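Local coordinates for aminotransferase TlmJ (Streptoalloteichus hindustanus, PDB 5UID), which probably catalyses amino-group transfer with pyridoxal 5'-phosphate as its cofactor, at residues G5-F10 with C357-Q362; E79-S84 with R100-D105. All coordinates share one frame; numbering follows the deposited sequence.

Interaction 1: G5-F10 with C357-Q362; sequences GMINVF and CLPLHQ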
loop_
_atom_site.group_PDB
_atom_site.type_symbol
_atom_site.label_atom_id
_atom_site.label_comp_id
_atom_site.label_asym_id
_atom_site.label_seq_id
_atom_site.Cartn_x
_atom_site.Cartn_y
_atom_site.Cartn_z
ATOM N N GLY A 5 26.684 -19.068 -7.513
ATOM C CA GLY A 5 25.887 -17.857 -7.435
ATOM C C GLY A 5 24.777 -17.806 -8.467
ATOM O O GLY A 5 24.805 -18.536 -9.457
HETATM N N MSE A 6 23.797 -16.940 -8.236
HETATM C CA MSE A 6 22.666 -16.804 -9.151
HETATM C C MSE A 6 22.587 -15.411 -9.761
HETATM O O MSE A 6 22.647 -14.408 -9.050
HETATM C CB MSE A 6 21.355 -17.129 -8.431
HETATM C CG MSE A 6 20.862 -18.547 -8.657
HETATM SE SE MSE A 6 20.327 -18.881 -10.510
HETATM C CE MSE A 6 19.733 -20.720 -10.290
ATOM N N ILE A 7 22.451 -15.359 -11.081
ATOM C CA ILE A 7 22.288 -14.102 -11.805
ATOM C C ILE A 7 20.798 -13.860 -12.003
ATOM O O ILE A 7 20.126 -14.628 -12.698
ATOM C CB ILE A 7 23.026 -14.140 -13.151
ATOM C CG1 ILE A 7 24.532 -14.295 -12.927
ATOM C CG2 ILE A 7 22.722 -12.891 -13.962
ATOM C CD1 ILE A 7 25.336 -14.382 -14.203
ATOM N N ASN A 8 20.281 -12.789 -11.404
ATOM C CA ASN A 8 18.850 -12.525 -11.387
ATOM C C ASN A 8 18.404 -11.765 -12.634
ATOM O O ASN A 8 19.188 -11.071 -13.285
ATOM C CB ASN A 8 18.462 -11.730 -10.138
ATOM C CG ASN A 8 18.932 -12.392 -8.855
ATOM O OD1 ASN A 8 18.376 -13.403 -8.422
ATOM N ND2 ASN A 8 19.958 -11.818 -8.236
ATOM N N VAL A 9 17.113 -11.898 -12.952
ATOM C CA VAL A 9 16.532 -11.184 -14.087
ATOM C C VAL A 9 16.295 -9.721 -13.738
ATOM O O VAL A 9 16.542 -8.828 -14.556
ATOM C CB VAL A 9 15.230 -11.871 -14.539
ATOM C CG1 VAL A 9 14.629 -11.142 -15.733
ATOM C CG2 VAL A 9 15.488 -13.314 -14.883
ATOM N N PHE A 10 15.801 -9.456 -12.532
ATOM C CA PHE A 10 15.577 -8.107 -12.038
ATOM C C PHE A 10 16.402 -7.901 -10.776
ATOM O O PHE A 10 16.534 -8.816 -9.958
ATOM C CB PHE A 10 14.095 -7.860 -11.729
ATOM C CG PHE A 10 13.158 -8.422 -12.758
ATOM C CD1 PHE A 10 13.008 -7.804 -13.986
ATOM C CD2 PHE A 10 12.420 -9.563 -12.494
ATOM C CE1 PHE A 10 12.148 -8.315 -14.933
ATOM C CE2 PHE A 10 11.552 -10.082 -13.439
ATOM C CZ PHE A 10 11.416 -9.455 -14.661
ATOM N N CYS A 357 12.947 -14.116 -21.196
ATOM C CA CYS A 357 13.549 -12.862 -20.766
ATOM C C CYS A 357 14.861 -13.140 -20.043
ATOM O O CYS A 357 14.895 -13.918 -19.085
ATOM C CB CYS A 357 12.593 -12.090 -19.857
ATOM S SG CYS A 357 11.001 -11.714 -20.629
ATOM N N LEU A 358 15.935 -12.498 -20.505
ATOM C CA LEU A 358 17.274 -12.665 -19.962
ATOM C C LEU A 358 17.568 -11.596 -18.919
ATOM O O LEU A 358 16.959 -10.523 -18.929
ATOM C CB LEU A 358 18.306 -12.594 -21.086
ATOM C CG LEU A 358 18.121 -13.534 -22.277
ATOM C CD1 LEU A 358 19.294 -13.393 -23.234
ATOM C CD2 LEU A 358 17.957 -14.978 -21.825
ATOM N N PRO A 359 18.497 -11.865 -18.001
ATOM C CA PRO A 359 18.849 -10.866 -16.982
ATOM C C PRO A 359 19.225 -9.526 -17.599
ATOM O O PRO A 359 20.055 -9.446 -18.506
ATOM C CB PRO A 359 20.041 -11.507 -16.265
ATOM C CG PRO A 359 19.831 -12.970 -16.434
ATOM C CD PRO A 359 19.218 -13.136 -17.795
ATOM N N LEU A 360 18.599 -8.461 -17.097
ATOM C CA LEU A 360 18.877 -7.110 -17.584
ATOM C C LEU A 360 18.604 -6.137 -16.441
ATOM O O LEU A 360 17.442 -5.852 -16.133
ATOM C CB LEU A 360 18.036 -6.784 -18.809
ATOM C CG LEU A 360 18.214 -5.371 -19.373
ATOM C CD1 LEU A 360 19.656 -5.142 -19.798
ATOM C CD2 LEU A 360 17.258 -5.132 -20.533
ATOM N N HIS A 361 19.672 -5.635 -15.826
ATOM C CA HIS A 361 19.578 -4.632 -14.773
ATOM C C HIS A 361 20.962 -4.036 -14.565
ATOM O O HIS A 361 21.974 -4.628 -14.954
ATOM C CB HIS A 361 19.033 -5.223 -13.466
ATOM C CG HIS A 361 19.790 -6.418 -12.981
ATOM N ND1 HIS A 361 20.979 -6.317 -12.291
ATOM C CD2 HIS A 361 19.531 -7.743 -13.090
ATOM C CE1 HIS A 361 21.417 -7.528 -11.992
ATOM N NE2 HIS A 361 20.558 -8.411 -12.468
ATOM N N GLN A 362 20.994 -2.855 -13.944
ATOM C CA GLN A 362 22.254 -2.131 -13.807
ATOM C C GLN A 362 23.176 -2.719 -12.748
ATOM O O GLN A 362 24.278 -2.192 -12.564
ATOM C CB GLN A 362 21.995 -0.651 -13.503
ATOM C CG GLN A 362 21.342 -0.373 -12.160
ATOM C CD GLN A 362 19.834 -0.509 -12.207
ATOM O OE1 GLN A 362 19.266 -0.913 -13.224
ATOM N NE2 GLN A 362 19.175 -0.162 -11.109
HETATM O O HOH W 1 21.721 -10.674 -10.859
#
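Val9 and Leu360 share the straightest bond of this contact: Leu360 N donates to Val9 O at 3.3 Å, with an angle of 174° at the hydrogen. One residue on, the imidazole of His361 turns its NE2–CD2 edge to the same piece of main chain. NE2 gives a weak, bent hydrogen bond to Asn8 O, 3.1 Å away, and CD2 lies 3.5 Å from Val9 O, both oxygens close to the ring plane. CG of His361 sits between its own N and carbonyl carbon (chi1 54°), which brings the ring edge up to the carbonyls of Asn8 and Val9. A water bound by NE2 also accepts from Asn8 N, tying the ring to Asn8 a second time. Beside the polar edge, Ile7 CG2 packs at 3.8 Å on Pro359 CB, the side chains crossing at about a right angle. Farther out, Tyr276 bonds Pro359 O, Asn8 ND2 is hydrogen-bonded to Gln11 OE1, and helix 366-383 covers Ile7 and Pro359. An alanine in place of His361 would probably leave Asn8 O and the water without their imidazole partner and open a gap beside Val9. On the N-terminal side, polar bonding here depends on backbone position more than side-chain identity.

Interaction 2: E79-S84 with R100-D105; sequences EVVLPS and RPVFCD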
loop_
_atom_site.group_PDB
_atom_site.type_symbol
_atom_site.label_atom_id
_atom_site.label_comp_id
_atom_site.label_asym_id
_atom_site.label_seq_id
_atom_site.Cartn_x
_atom_site.Cartn_y
_atom_site.Cartn_z
ATOM N N GLU A 79 -16.795 -2.437 -20.549
ATOM C CA GLU A 79 -15.676 -3.238 -21.021
ATOM C C GLU A 79 -14.429 -2.371 -21.096
ATOM O O GLU A 79 -14.510 -1.181 -21.416
ATOM C CB GLU A 79 -15.969 -3.854 -22.393
ATOM C CG GLU A 79 -17.082 -4.882 -22.385
ATOM C CD GLU A 79 -17.362 -5.447 -23.762
ATOM O OE1 GLU A 79 -17.019 -4.779 -24.761
ATOM O OE2 GLU A 79 -17.919 -6.561 -23.845
ATOM N N VAL A 80 -13.280 -2.968 -20.791
ATOM C CA VAL A 80 -11.992 -2.293 -20.891
ATOM C C VAL A 80 -11.061 -3.166 -21.717
ATOM O O VAL A 80 -10.861 -4.344 -21.398
ATOM C CB VAL A 80 -11.379 -2.000 -19.509
ATOM C CG1 VAL A 80 -10.032 -1.307 -19.670
ATOM C CG2 VAL A 80 -12.326 -1.145 -18.677
ATOM N N VAL A 81 -10.502 -2.592 -22.776
ATOM C CA VAL A 81 -9.599 -3.313 -23.664
ATOM C C VAL A 81 -8.175 -3.174 -23.143
ATOM O O VAL A 81 -7.742 -2.078 -22.764
ATOM C CB VAL A 81 -9.711 -2.793 -25.106
ATOM C CG1 VAL A 81 -8.744 -3.533 -26.010
ATOM C CG2 VAL A 81 -11.140 -2.942 -25.615
ATOM N N LEU A 82 -7.450 -4.288 -23.116
ATOM C CA LEU A 82 -6.049 -4.324 -22.731
ATOM C C LEU A 82 -5.424 -5.535 -23.403
ATOM O O LEU A 82 -6.116 -6.531 -23.639
ATOM C CB LEU A 82 -5.867 -4.398 -21.204
ATOM C CG LEU A 82 -6.221 -5.670 -20.428
ATOM C CD1 LEU A 82 -5.732 -5.548 -18.985
ATOM C CD2 LEU A 82 -7.719 -5.975 -20.456
ATOM N N PRO A 83 -4.137 -5.475 -23.748
ATOM C CA PRO A 83 -3.500 -6.639 -24.371
ATOM C C PRO A 83 -3.460 -7.819 -23.415
ATOM O O PRO A 83 -3.391 -7.656 -22.193
ATOM C CB PRO A 83 -2.092 -6.138 -24.708
ATOM C CG PRO A 83 -1.865 -4.992 -23.784
ATOM C CD PRO A 83 -3.206 -4.343 -23.618
ATOM N N SER A 84 -3.526 -9.024 -23.988
ATOM C CA SER A 84 -3.367 -10.228 -23.182
ATOM C C SER A 84 -2.047 -10.212 -22.426
ATOM O O SER A 84 -1.957 -10.750 -21.316
ATOM C CB SER A 84 -3.464 -11.469 -24.068
ATOM O OG SER A 84 -3.363 -12.653 -23.299
ATOM N N ARG A 100 -15.849 -5.936 -17.519
ATOM C CA ARG A 100 -15.323 -7.103 -18.210
ATOM C C ARG A 100 -14.022 -6.749 -18.911
ATOM O O ARG A 100 -14.033 -5.911 -19.827
ATOM C CB ARG A 100 -16.339 -7.627 -19.217
ATOM C CG ARG A 100 -15.838 -8.775 -20.073
ATOM C CD ARG A 100 -16.967 -9.365 -20.908
ATOM N NE ARG A 100 -16.501 -10.434 -21.786
ATOM C CZ ARG A 100 -16.267 -10.285 -23.086
ATOM N NH1 ARG A 100 -16.460 -9.109 -23.667
ATOM N NH2 ARG A 100 -15.842 -11.314 -23.807
ATOM N N PRO A 101 -12.891 -7.341 -18.524
ATOM C CA PRO A 101 -11.640 -7.115 -19.265
ATOM C C PRO A 101 -11.704 -7.807 -20.620
ATOM O O PRO A 101 -11.915 -9.018 -20.700
ATOM C CB PRO A 101 -10.569 -7.740 -18.362
ATOM C CG PRO A 101 -11.243 -7.989 -17.037
ATOM C CD PRO A 101 -12.689 -8.200 -17.348
ATOM N N VAL A 102 -11.520 -7.032 -21.683
ATOM C CA VAL A 102 -11.579 -7.536 -23.052
ATOM C C VAL A 102 -10.160 -7.542 -23.601
ATOM O O VAL A 102 -9.600 -6.484 -23.914
ATOM C CB VAL A 102 -12.516 -6.697 -23.929
ATOM C CG1 VAL A 102 -12.509 -7.218 -25.360
ATOM C CG2 VAL A 102 -13.927 -6.717 -23.359
ATOM N N PHE A 103 -9.576 -8.731 -23.725
ATOM C CA PHE A 103 -8.173 -8.846 -24.095
ATOM C C PHE A 103 -7.988 -8.756 -25.605
ATOM O O PHE A 103 -8.757 -9.334 -26.379
ATOM C CB PHE A 103 -7.592 -10.160 -23.572
ATOM C CG PHE A 103 -7.612 -10.273 -22.073
ATOM C CD1 PHE A 103 -6.804 -9.462 -21.297
ATOM C CD2 PHE A 103 -8.436 -11.192 -21.444
ATOM C CE1 PHE A 103 -6.821 -9.559 -19.916
ATOM C CE2 PHE A 103 -8.457 -11.299 -20.065
ATOM C CZ PHE A 103 -7.649 -10.479 -19.301
ATOM N N CYS A 104 -6.958 -8.023 -26.019
ATOM C CA CYS A 104 -6.588 -7.915 -27.421
ATOM C C CYS A 104 -5.233 -8.570 -27.653
ATOM O O CYS A 104 -4.464 -8.818 -26.719
ATOM C CB CYS A 104 -6.557 -6.451 -27.880
ATOM S SG CYS A 104 -5.158 -5.480 -27.270
ATOM N N ASP A 105 -4.949 -8.853 -28.920
ATOM C CA ASP A 105 -3.738 -9.561 -29.301
ATOM C C ASP A 105 -2.536 -8.616 -29.283
ATOM O O ASP A 105 -2.658 -7.408 -29.055
ATOM C CB ASP A 105 -3.916 -10.201 -30.674
ATOM C CG ASP A 105 -3.193 -11.525 -30.794
ATOM O OD1 ASP A 105 -2.323 -11.801 -29.940
ATOM O OD2 ASP A 105 -3.495 -12.287 -31.736
#
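A right-handed beta-alpha-beta crossover brings strands 79-83 and 100-104 side by side, with helix 88-95 as the connection between them. The strands run parallel, their axes 4.4 Å apart at closest approach and turned by 35°. Main-chain bonds alternate across the pair: Val80 N to Arg100 O, Val102 N to Val80 O at 2.8 Å, Leu82 N to Val102 O, Cys104 N to Leu82 O, and finally Ser84 N to Cys104 O at 2.9 Å. On the face bearing Glu79, Val81 and Val102, Val102 CG2 packs against the length of the Glu79 side chain, 3.6 Å from its CB. The extended Arg100 chain runs alongside Glu79 and brings NH1 to 2.9 Å from OE2, a salt bridge whose hydrogen bond is weak and bent, with carboxylate and guanidinium planes 43° apart. The other face is apolar. Leu82 CG stands between its own N and carbonyl carbon (chi1 71°), and the branch extends CD2 to 3.7 Å from Phe103 CD1 and 4.0 Å from Pro101 CB; Ile94 of helix 88-95 covers Leu82 and Pro101. Past the strand, Ser84 OG bonds His334. Strand 126-132 pairs with the other edge of 79-83, leaving 100-104 outermost within the chain, an edge strand of the mixed seven-stranded sheet characteristic of the large domain in fold-type I, aspartate aminotransferase-like enzymes.

In the fold
Both contacts are largely buried, yet they secure different parts of the chain. Interaction 2 joins two strands separated by a single helix at one margin of the large mixed sheet, whereas interaction 1 brings the start of the modelled chain to the end of strand 355-358 in the separate two-stranded sheet, across nearly 350 residues. The chemistry follows the place: regular strand pairing, with apolar packing on one face and a charged pair at the more exposed end, against a loop contact built from one straight main-chain bond, an imidazole edge and a water, with apolar packing round a proline. Their centres lie 30 Å apart, though residues 79-105 fall within the span that interaction 1 closes.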